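PDB 1IKP: exotoxin A from Pseudomonas aeruginosa, which probably transfers ADP-ribose from NAD to elongation factor 2 in host cells, with binding and targeting domains thought to serve attachment and entry. Local coordinates for residues A[241-246]-A[371-376]. The protein carries 2 engineered substitutions. Sequence-based numbering, arbitrary orientation.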
ATOM      1  N   PRO A 241       4.653 -12.802  14.742  1.00 40.56           N
ATOM      2  CA  PRO A 241       4.101 -11.443  14.613  1.00 38.48           C
ATOM      3  C   PRO A 241       4.492 -10.645  13.364  1.00 33.19           C
ATOM      4  O   PRO A 241       4.243  -9.443  13.294  1.00 33.43           O
ATOM      5  CB  PRO A 241       4.579 -10.757  15.891  1.00 42.04           C
ATOM      6  CG  PRO A 241       4.667 -11.884  16.864  1.00 44.35           C
ATOM      7  CD  PRO A 241       5.325 -12.958  16.042  1.00 43.20           C
ATOM      8  N   THR A 242       5.092 -11.310  12.384  1.00 30.21           N
ATOM      9  CA  THR A 242       5.513 -10.658  11.144  1.00 26.41           C
ATOM     10  C   THR A 242       4.346  -9.921  10.479  1.00 22.76           C
ATOM     11  O   THR A 242       3.283 -10.501  10.251  1.00 21.66           O
ATOM     12  CB  THR A 242       6.061 -11.696  10.155  1.00 29.16           C
ATOM     13  OG1 THR A 242       7.092 -12.457  10.797  1.00 30.09           O
ATOM     14  CG2 THR A 242       6.631 -11.017   8.921  1.00 28.80           C
ATOM     15  N   VAL A 243       4.534  -8.649  10.139  1.00 17.59           N
ATOM     16  CA  VAL A 243       3.442  -7.920   9.526  1.00 15.43           C
ATOM     17  C   VAL A 243       3.022  -8.543   8.196  1.00 13.03           C
ATOM     18  O   VAL A 243       3.826  -9.174   7.485  1.00 14.31           O
ATOM     19  CB  VAL A 243       3.795  -6.427   9.297  1.00 15.93           C
ATOM     20  CG1 VAL A 243       4.094  -5.743  10.635  1.00 17.00           C
ATOM     21  CG2 VAL A 243       4.976  -6.293   8.384  1.00 17.20           C
ATOM     22  N   ILE A 244       1.750  -8.390   7.883  1.00 12.63           N
ATOM     23  CA  ILE A 244       1.223  -8.898   6.625  1.00 11.08           C
ATOM     24  C   ILE A 244       1.901  -8.139   5.502  1.00 11.41           C
ATOM     25  O   ILE A 244       2.046  -6.913   5.567  1.00 12.94           O
ATOM     26  CB  ILE A 244      -0.286  -8.650   6.515  1.00 11.39           C
ATOM     27  CG1 ILE A 244      -1.021  -9.409   7.637  1.00 13.12           C
ATOM     28  CG2 ILE A 244      -0.805  -9.091   5.164  1.00 12.78           C
ATOM     29  CD1 ILE A 244      -2.448  -8.925   7.816  1.00 14.65           C
ATOM     30  N   SER A 245       2.342  -8.851   4.475  1.00 11.45           N
ATOM     31  CA  SER A 245       2.937  -8.151   3.343  1.00 11.24           C
ATOM     32  C   SER A 245       2.428  -8.673   2.028  1.00 11.06           C
ATOM     33  O   SER A 245       1.951  -9.783   1.931  1.00 10.04           O
ATOM     34  CB  SER A 245       4.467  -8.267   3.354  1.00 11.82           C
ATOM     35  OG  SER A 245       4.909  -9.579   2.974  1.00 12.90           O
ATOM     36  N   HIS A 246       2.513  -7.822   1.010  1.00 12.32           N
ATOM     37  CA  HIS A 246       2.167  -8.171  -0.360  1.00 11.96           C
ATOM     38  C   HIS A 246       3.460  -7.965  -1.163  1.00 12.00           C
ATOM     39  O   HIS A 246       4.356  -7.228  -0.752  1.00 11.69           O
ATOM     40  CB  HIS A 246       1.140  -7.204  -0.951  1.00 11.79           C
ATOM     41  CG  HIS A 246      -0.291  -7.554  -0.687  1.00 12.78           C
ATOM     42  ND1 HIS A 246      -0.932  -7.250   0.499  1.00 19.42           N
ATOM     43  CD2 HIS A 246      -1.225  -8.122  -1.487  1.00 14.82           C
ATOM     44  CE1 HIS A 246      -2.200  -7.615   0.410  1.00 18.55           C
ATOM     45  NE2 HIS A 246      -2.407  -8.143  -0.780  1.00 18.48           N
ATOM     46  N   THR A 371       1.435  -4.034   5.846  1.00 10.87           N
ATOM     47  CA  THR A 371       0.273  -3.640   6.641  1.00 11.41           C
ATOM     48  C   THR A 371       0.889  -3.351   8.014  1.00 11.91           C
ATOM     49  O   THR A 371       1.156  -4.260   8.816  1.00 12.43           O
ATOM     50  CB  THR A 371      -0.715  -4.801   6.714  1.00 11.33           C
ATOM     51  OG1 THR A 371      -1.196  -5.056   5.389  1.00 13.47           O
ATOM     52  CG2 THR A 371      -1.888  -4.458   7.616  1.00 12.58           C
ATOM     53  N   CYS A 372       1.103  -2.080   8.305  1.00 12.49           N
ATOM     54  CA  CYS A 372       1.821  -1.707   9.515  1.00 13.47           C
ATOM     55  C   CYS A 372       1.024  -1.313  10.734  1.00 15.14           C
ATOM     56  O   CYS A 372       0.142  -0.490  10.636  1.00 15.06           O
ATOM     57  CB  CYS A 372       2.742  -0.526   9.182  1.00 12.69           C
ATOM     58  SG  CYS A 372       3.903  -0.830   7.805  1.00 13.32           S
ATOM     59  N   PRO A 373       1.340  -1.910  11.897  1.00 15.82           N
ATOM     60  CA  PRO A 373       0.638  -1.562  13.135  1.00 16.46           C
ATOM     61  C   PRO A 373       1.035  -0.125  13.476  1.00 18.16           C
ATOM     62  O   PRO A 373       2.204   0.231  13.336  1.00 18.45           O
ATOM     63  CB  PRO A 373       1.215  -2.549  14.149  1.00 16.26           C
ATOM     64  CG  PRO A 373       1.576  -3.741  13.319  1.00 17.84           C
ATOM     65  CD  PRO A 373       2.180  -3.106  12.079  1.00 17.86           C
ATOM     66  N   VAL A 374       0.082   0.683  13.935  1.00 19.27           N
ATOM     67  CA  VAL A 374       0.371   2.080  14.271  1.00 22.56           C
ATOM     68  C   VAL A 374       1.171   2.307  15.550  1.00 25.82           C
ATOM     69  O   VAL A 374       1.828   3.340  15.692  1.00 24.82           O
ATOM     70  CB  VAL A 374      -0.922   2.918  14.407  1.00 23.40           C
ATOM     71  CG1 VAL A 374      -1.702   2.899  13.101  1.00 24.97           C
ATOM     72  CG2 VAL A 374      -1.776   2.386  15.551  1.00 25.60           C
ATOM     73  N   ALA A 375       1.133   1.352  16.476  1.00 27.53           N
ATOM     74  CA  ALA A 375       1.825   1.534  17.747  1.00 32.27           C
ATOM     75  C   ALA A 375       3.210   0.928  17.823  1.00 33.52           C
ATOM     76  O   ALA A 375       4.044   1.376  18.615  1.00 35.00           O
ATOM     77  CB  ALA A 375       0.963   0.997  18.885  1.00 35.98           C
ATOM     78  N   ALA A 376       3.461  -0.089  17.012  1.00 33.80           N
ATOM     79  CA  ALA A 376       4.762  -0.734  17.014  1.00 34.88           C
ATOM     80  C   ALA A 376       5.827   0.297  16.662  1.00 35.09           C
ATOM     81  O   ALA A 376       5.510   1.460  16.390  1.00 35.62           O
ATOM     82  CB  ALA A 376       4.777  -1.874  16.006  1.00 36.50           C
TER
HETATM   83  O   HOH W   1       0.208  -5.590   3.015  1.00 13.99           O
HETATM   84  O   HOH W   2       0.127  -6.678   9.668  1.00 16.28           O
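V243 meets residues 371-376 with one branch and its CB: CG1 lies 3.6 Å from CD of the P373 ring, while CB sits 3.4 Å from the carbonyl O of T371. The branch gets there because CG1 stands anti to the V243 carbonyl carbon (chi1 -61°), which turns it to the proline. At I244 the contact becomes polar. Its carbonyl O accepts a hydrogen bond from N of T371 (3.0 Å), nearly straight at 168° at the hydrogen. The return bond is carried by a water, which accepts from I244 N (3.0 Å) and donates to T371 O (2.8 Å); one half of this antiparallel pair is thus direct and the other water-mediated. Beside this, the I244 and T371 side chains lie alongside one another and point the same way, CB of I244 being 3.9 Å from OG1 of T371. A second water, 2.8 Å from OG1 of T371, joins that hydroxyl to ND1 of H246, reached in the plane of the imidazole, and makes a weak bond to the I244 carbonyl. The pairing frays from the antiparallel strands 245-248 and 367-371, which join a strand of the binding-domain sequence to one of the targeting-domain sequence within a mixed sheet. Strand 126-136 runs parallel to 245-248 on its other side, strand 389-393 pairs with 367-371, and helix 205-210 packs against I244 and T371.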